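Hexokinase (Schistosoma mansoni, PDB 1BDG) catalyses the ATP-dependent phosphorylation of glucose and other hexoses to hexose 6-phosphates, the first step of glycolysis. Local coordinates at residues D138-S144 and C191-D197; T342-L346 and D359-R364. All blocks are in the same frame, centred on the assembly; numbering follows the deposited sequence.

Contact 1 (138-144 with 191-197) and contact 2 (342-346 with 359-364) both bury most of their touching residues, but they lie on opposite sides of the chain's centre, about 42 Å apart between centres. The centre of contact 1 lies about 17 Å from the centre of the chain, that of contact 2 about 27 Å. Contact 1 joins two parallel strands of the small-subdomain sheet mainly by backbone hydrogen bonds, and its C-terminal ends enter the glucose pocket. Contact 2 joins two helices of the large subdomain mainly through side chains: an apolar patch with one hydrogen bond from exposed H343. The contacts share no element and do not touch.

Contact 1: residues D138-S144 and C191-D197; sequences DLGFTFS and CVAVVND. With GLC (alpha-D-glucopyranose), chain B.
F141 (chi1 t) overlaps V192, its CB 3.9 Å from V192 CG1, on the sheet face shared with L139 and V194; helix 174-183 covers this face. T142 and V195 point to the other face, toward helix 435-444. Strands 138-143 and 191-195 run parallel and extended, their axes 4.6 Å apart at closest and 23° askew. L139 pairs with V192, F141 with V194 and T142 with V195 (CA-CA 4.8 Å each). Backbone hydrogen bonds include F141 N to A193 O (2.7 Å), V195 N to F141 O (2.8 Å) and F143 N to V195 O (2.8 Å). As in the actin-like ATPase fold, the ligand site lies at the strands' C-terminal ends. S144, part of the glucose pocket, hydrogen-bonds L75 O through OG. N196 is the N-cap of helix 197-206, its side chain capping a backbone N; OD1 also hydrogen-bonds T198 OG1, while ND2 reaches glucose O3 (3.3 Å). D197 (chi1 p) accepts from glucose O4 at OD1 (2.7 Å) and from O6 at OD2 (3.0 Å).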
# COMPACT_ATOMS: atom_id res chain seq x y z
N ASP A 138 -18.78 17.37 -6.73
CA ASP A 138 -17.75 16.85 -7.65
C ASP A 138 -16.97 15.90 -6.76
O ASP A 138 -16.30 16.35 -5.83
CB ASP A 138 -16.81 17.95 -8.16
CG ASP A 138 -17.26 18.54 -9.49
OD1 ASP A 138 -18.23 18.02 -10.09
OD2 ASP A 138 -16.63 19.54 -9.91
N LEU A 139 -17.06 14.61 -7.04
CA LEU A 139 -16.41 13.62 -6.22
C LEU A 139 -15.02 13.20 -6.71
O LEU A 139 -14.79 13.09 -7.91
CB LEU A 139 -17.35 12.42 -6.07
CG LEU A 139 -17.04 11.12 -5.33
CD1 LEU A 139 -18.35 10.53 -4.83
CD2 LEU A 139 -16.36 10.11 -6.25
N GLY A 140 -14.08 13.10 -5.78
CA GLY A 140 -12.75 12.65 -6.09
C GLY A 140 -12.71 11.22 -5.60
O GLY A 140 -12.88 10.98 -4.40
N PHE A 141 -12.55 10.26 -6.50
CA PHE A 141 -12.52 8.85 -6.15
C PHE A 141 -11.10 8.28 -6.01
O PHE A 141 -10.38 8.12 -7.00
CB PHE A 141 -13.30 8.07 -7.22
CG PHE A 141 -13.68 6.66 -6.82
CD1 PHE A 141 -13.75 6.27 -5.49
CD2 PHE A 141 -14.00 5.72 -7.81
CE1 PHE A 141 -14.14 4.97 -5.15
CE2 PHE A 141 -14.39 4.43 -7.48
CZ PHE A 141 -14.46 4.05 -6.16
N THR A 142 -10.68 8.04 -4.77
CA THR A 142 -9.37 7.45 -4.52
C THR A 142 -9.58 5.95 -4.62
O THR A 142 -10.05 5.33 -3.67
CB THR A 142 -8.89 7.78 -3.11
OG1 THR A 142 -8.54 9.16 -3.05
CG2 THR A 142 -7.70 6.93 -2.73
N PHE A 143 -9.33 5.40 -5.80
CA PHE A 143 -9.50 3.97 -6.04
C PHE A 143 -8.11 3.33 -5.99
O PHE A 143 -7.36 3.39 -6.95
CB PHE A 143 -10.13 3.75 -7.41
CG PHE A 143 -10.62 2.35 -7.65
CD1 PHE A 143 -11.42 1.71 -6.71
CD2 PHE A 143 -10.32 1.70 -8.84
CE1 PHE A 143 -11.93 0.43 -6.96
CE2 PHE A 143 -10.82 0.43 -9.11
CZ PHE A 143 -11.63 -0.21 -8.16
N SER A 144 -7.78 2.74 -4.84
CA SER A 144 -6.47 2.13 -4.62
C SER A 144 -6.15 0.92 -5.49
O SER A 144 -5.73 -0.11 -4.95
CB SER A 144 -6.35 1.70 -3.16
OG SER A 144 -6.85 2.69 -2.29
N CYS A 191 -19.23 15.19 -11.32
CA CYS A 191 -18.00 14.62 -11.87
C CYS A 191 -17.42 13.58 -10.92
O CYS A 191 -17.92 13.36 -9.81
CB CYS A 191 -16.98 15.74 -12.10
SG CYS A 191 -15.28 15.29 -12.71
N VAL A 192 -16.40 12.88 -11.40
CA VAL A 192 -15.72 11.86 -10.63
C VAL A 192 -14.34 11.81 -11.25
O VAL A 192 -14.20 11.68 -12.47
CB VAL A 192 -16.39 10.48 -10.74
CG1 VAL A 192 -15.51 9.41 -10.14
CG2 VAL A 192 -17.72 10.48 -10.01
N ALA A 193 -13.34 12.10 -10.44
CA ALA A 193 -11.96 12.07 -10.87
C ALA A 193 -11.47 10.80 -10.20
O ALA A 193 -11.76 10.58 -9.02
CB ALA A 193 -11.22 13.28 -10.33
N VAL A 194 -10.84 9.93 -10.96
CA VAL A 194 -10.32 8.71 -10.39
C VAL A 194 -8.86 8.96 -10.15
O VAL A 194 -8.11 9.26 -11.07
CB VAL A 194 -10.50 7.50 -11.30
CG1 VAL A 194 -10.12 6.23 -10.55
CG2 VAL A 194 -11.94 7.42 -11.76
N VAL A 195 -8.48 8.84 -8.89
CA VAL A 195 -7.12 9.05 -8.47
C VAL A 195 -6.73 7.83 -7.63
O VAL A 195 -7.56 7.23 -6.95
CB VAL A 195 -7.04 10.33 -7.62
CG1 VAL A 195 -5.76 10.38 -6.81
CG2 VAL A 195 -7.15 11.55 -8.51
N ASN A 196 -5.48 7.42 -7.76
CA ASN A 196 -4.95 6.30 -6.99
C ASN A 196 -4.55 6.86 -5.59
O ASN A 196 -4.34 8.07 -5.42
CB ASN A 196 -3.74 5.74 -7.73
CG ASN A 196 -3.18 4.50 -7.09
OD1 ASN A 196 -2.18 4.56 -6.36
ND2 ASN A 196 -3.81 3.38 -7.35
N ASP A 197 -4.46 6.02 -4.57
CA ASP A 197 -4.10 6.55 -3.26
C ASP A 197 -2.73 7.22 -3.23
O ASP A 197 -2.60 8.29 -2.66
CB ASP A 197 -4.25 5.51 -2.13
CG ASP A 197 -3.51 4.21 -2.40
OD1 ASP A 197 -2.56 4.17 -3.21
OD2 ASP A 197 -3.85 3.20 -1.78
C1 GLC B . -2.07 -2.17 -3.80
C2 GLC B . -2.79 -1.58 -5.01
C3 GLC B . -2.19 -0.22 -5.34
C4 GLC B . -2.26 0.67 -4.12
C5 GLC B . -1.55 0.01 -2.97
C6 GLC B . -1.63 0.83 -1.69
O1 GLC B . -0.72 -2.27 -4.10
O2 GLC B . -2.64 -2.43 -6.15
O3 GLC B . -2.90 0.38 -6.41
O4 GLC B . -1.68 1.92 -4.41
O5 GLC B . -2.16 -1.25 -2.70
O6 GLC B . -2.82 0.55 -0.99
O HOH W 1 -6.14 4.04 -9.36

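Contact 2: residues T342-L346 and D359-R364; sequences THYML and DNRIVR
Helical backbone runs through both segments. Near-perpendicular packing sets the short helix 340-349 across the start of the long helix 357-389 in the large subdomain: the local axes cross at 101°, 9.3 Å apart at closest, and the closest CA pair is H343 and N360, at 5.6 Å. Apolar packing centres on V363 (chi1 t), whose CG1 lies 3.9 Å from M345 CE, 3.9 Å from L346 CD2 and 4.1 Å from T342 CG2. T342 (chi1 m) places CG2 3.2 Å from N360 O. M345 also packs on Y327, which probably belongs to the ATP site. The cross-segment hydrogen bond is H343 ND1 to N360 OD1, 2.7 Å and 151° at the hydrogen; H343 is t at chi1 and N360 m. Outside the segments, R364 forms a salt bridge with E332 and a hydrogen bond to D334 O; D359 is hydrogen-bonded to E356 N and salt-bridged to R310. That H343-to-N360 bond requires the proton on H343 ND1, which fixes this nitrogen as donor beside a largely apolar interface.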
# COMPACT_ATOMS: atom_id res chain seq x y z
N THR A 342 5.41 -10.76 23.16
CA THR A 342 5.42 -11.97 22.33
C THR A 342 4.60 -13.00 23.07
O THR A 342 3.61 -13.50 22.55
CB THR A 342 6.84 -12.52 22.14
OG1 THR A 342 7.67 -11.50 21.56
CG2 THR A 342 6.83 -13.72 21.21
N HIS A 343 4.99 -13.24 24.32
CA HIS A 343 4.32 -14.19 25.19
C HIS A 343 2.80 -14.00 25.21
O HIS A 343 2.04 -14.93 24.93
CB HIS A 343 4.87 -14.08 26.61
CG HIS A 343 4.35 -15.11 27.54
ND1 HIS A 343 4.80 -16.42 27.54
CD2 HIS A 343 3.40 -15.05 28.50
CE1 HIS A 343 4.15 -17.11 28.46
NE2 HIS A 343 3.29 -16.30 29.06
N TYR A 344 2.36 -12.79 25.54
CA TYR A 344 0.95 -12.50 25.58
C TYR A 344 0.30 -12.84 24.24
O TYR A 344 -0.83 -13.32 24.21
CB TYR A 344 0.71 -11.03 25.93
CG TYR A 344 -0.68 -10.49 25.57
CD1 TYR A 344 -0.95 -10.03 24.27
CD2 TYR A 344 -1.70 -10.44 26.51
CE1 TYR A 344 -2.20 -9.53 23.93
CE2 TYR A 344 -2.97 -9.94 26.17
CZ TYR A 344 -3.21 -9.49 24.88
OH TYR A 344 -4.45 -9.00 24.54
N MET A 345 1.01 -12.60 23.14
CA MET A 345 0.45 -12.85 21.81
C MET A 345 0.12 -14.31 21.59
O MET A 345 -1.00 -14.65 21.22
CB MET A 345 1.39 -12.38 20.71
CG MET A 345 0.87 -12.64 19.31
SD MET A 345 2.06 -12.10 18.08
CE MET A 345 2.81 -13.64 17.64
N LEU A 346 1.11 -15.16 21.83
CA LEU A 346 0.94 -16.59 21.64
C LEU A 346 -0.26 -17.13 22.43
O LEU A 346 -1.14 -17.78 21.86
CB LEU A 346 2.21 -17.34 22.05
CG LEU A 346 3.55 -17.02 21.38
CD1 LEU A 346 4.51 -18.21 21.58
CD2 LEU A 346 3.35 -16.75 19.89
N ASP A 359 9.79 -20.77 22.68
CA ASP A 359 8.78 -20.46 21.68
C ASP A 359 8.65 -18.96 21.50
O ASP A 359 8.58 -18.46 20.37
CB ASP A 359 7.43 -21.07 22.07
CG ASP A 359 7.49 -22.57 22.23
OD1 ASP A 359 8.11 -23.26 21.40
OD2 ASP A 359 6.89 -23.06 23.21
N ASN A 360 8.62 -18.25 22.63
CA ASN A 360 8.51 -16.80 22.62
C ASN A 360 9.73 -16.21 21.93
O ASN A 360 9.60 -15.38 21.02
CB ASN A 360 8.41 -16.28 24.05
CG ASN A 360 7.08 -16.61 24.70
OD1 ASN A 360 6.95 -16.56 25.93
ND2 ASN A 360 6.06 -16.88 23.89
N ARG A 361 10.91 -16.65 22.36
CA ARG A 361 12.16 -16.17 21.77
C ARG A 361 12.21 -16.45 20.26
O ARG A 361 12.47 -15.54 19.46
CB ARG A 361 13.36 -16.81 22.47
CG ARG A 361 14.66 -16.44 21.82
CD ARG A 361 15.84 -16.50 22.75
NE ARG A 361 16.92 -17.31 22.22
CZ ARG A 361 18.12 -17.41 22.79
NH1 ARG A 361 18.38 -16.71 23.90
NH2 ARG A 361 19.04 -18.22 22.28
N ILE A 362 11.95 -17.70 19.88
CA ILE A 362 11.92 -18.12 18.47
C ILE A 362 10.92 -17.26 17.68
O ILE A 362 11.24 -16.79 16.61
CB ILE A 362 11.53 -19.63 18.34
CG1 ILE A 362 12.73 -20.52 18.67
CG2 ILE A 362 10.93 -19.93 16.97
CD1 ILE A 362 12.40 -21.98 18.70
N VAL A 363 9.73 -17.04 18.24
CA VAL A 363 8.70 -16.25 17.56
C VAL A 363 9.02 -14.75 17.40
O VAL A 363 8.67 -14.16 16.37
CB VAL A 363 7.30 -16.47 18.20
CG1 VAL A 363 6.28 -15.52 17.60
CG2 VAL A 363 6.84 -17.88 17.94
N ARG A 364 9.68 -14.13 18.37
CA ARG A 364 10.02 -12.71 18.25
C ARG A 364 11.12 -12.53 17.19
O ARG A 364 11.21 -11.49 16.54
CB ARG A 364 10.49 -12.13 19.60
CG ARG A 364 10.54 -10.60 19.65
CD ARG A 364 11.90 -10.11 20.14
NE ARG A 364 11.98 -8.66 20.37
CZ ARG A 364 11.87 -7.73 19.42
NH1 ARG A 364 11.66 -8.08 18.14
NH2 ARG A 364 12.00 -6.43 19.74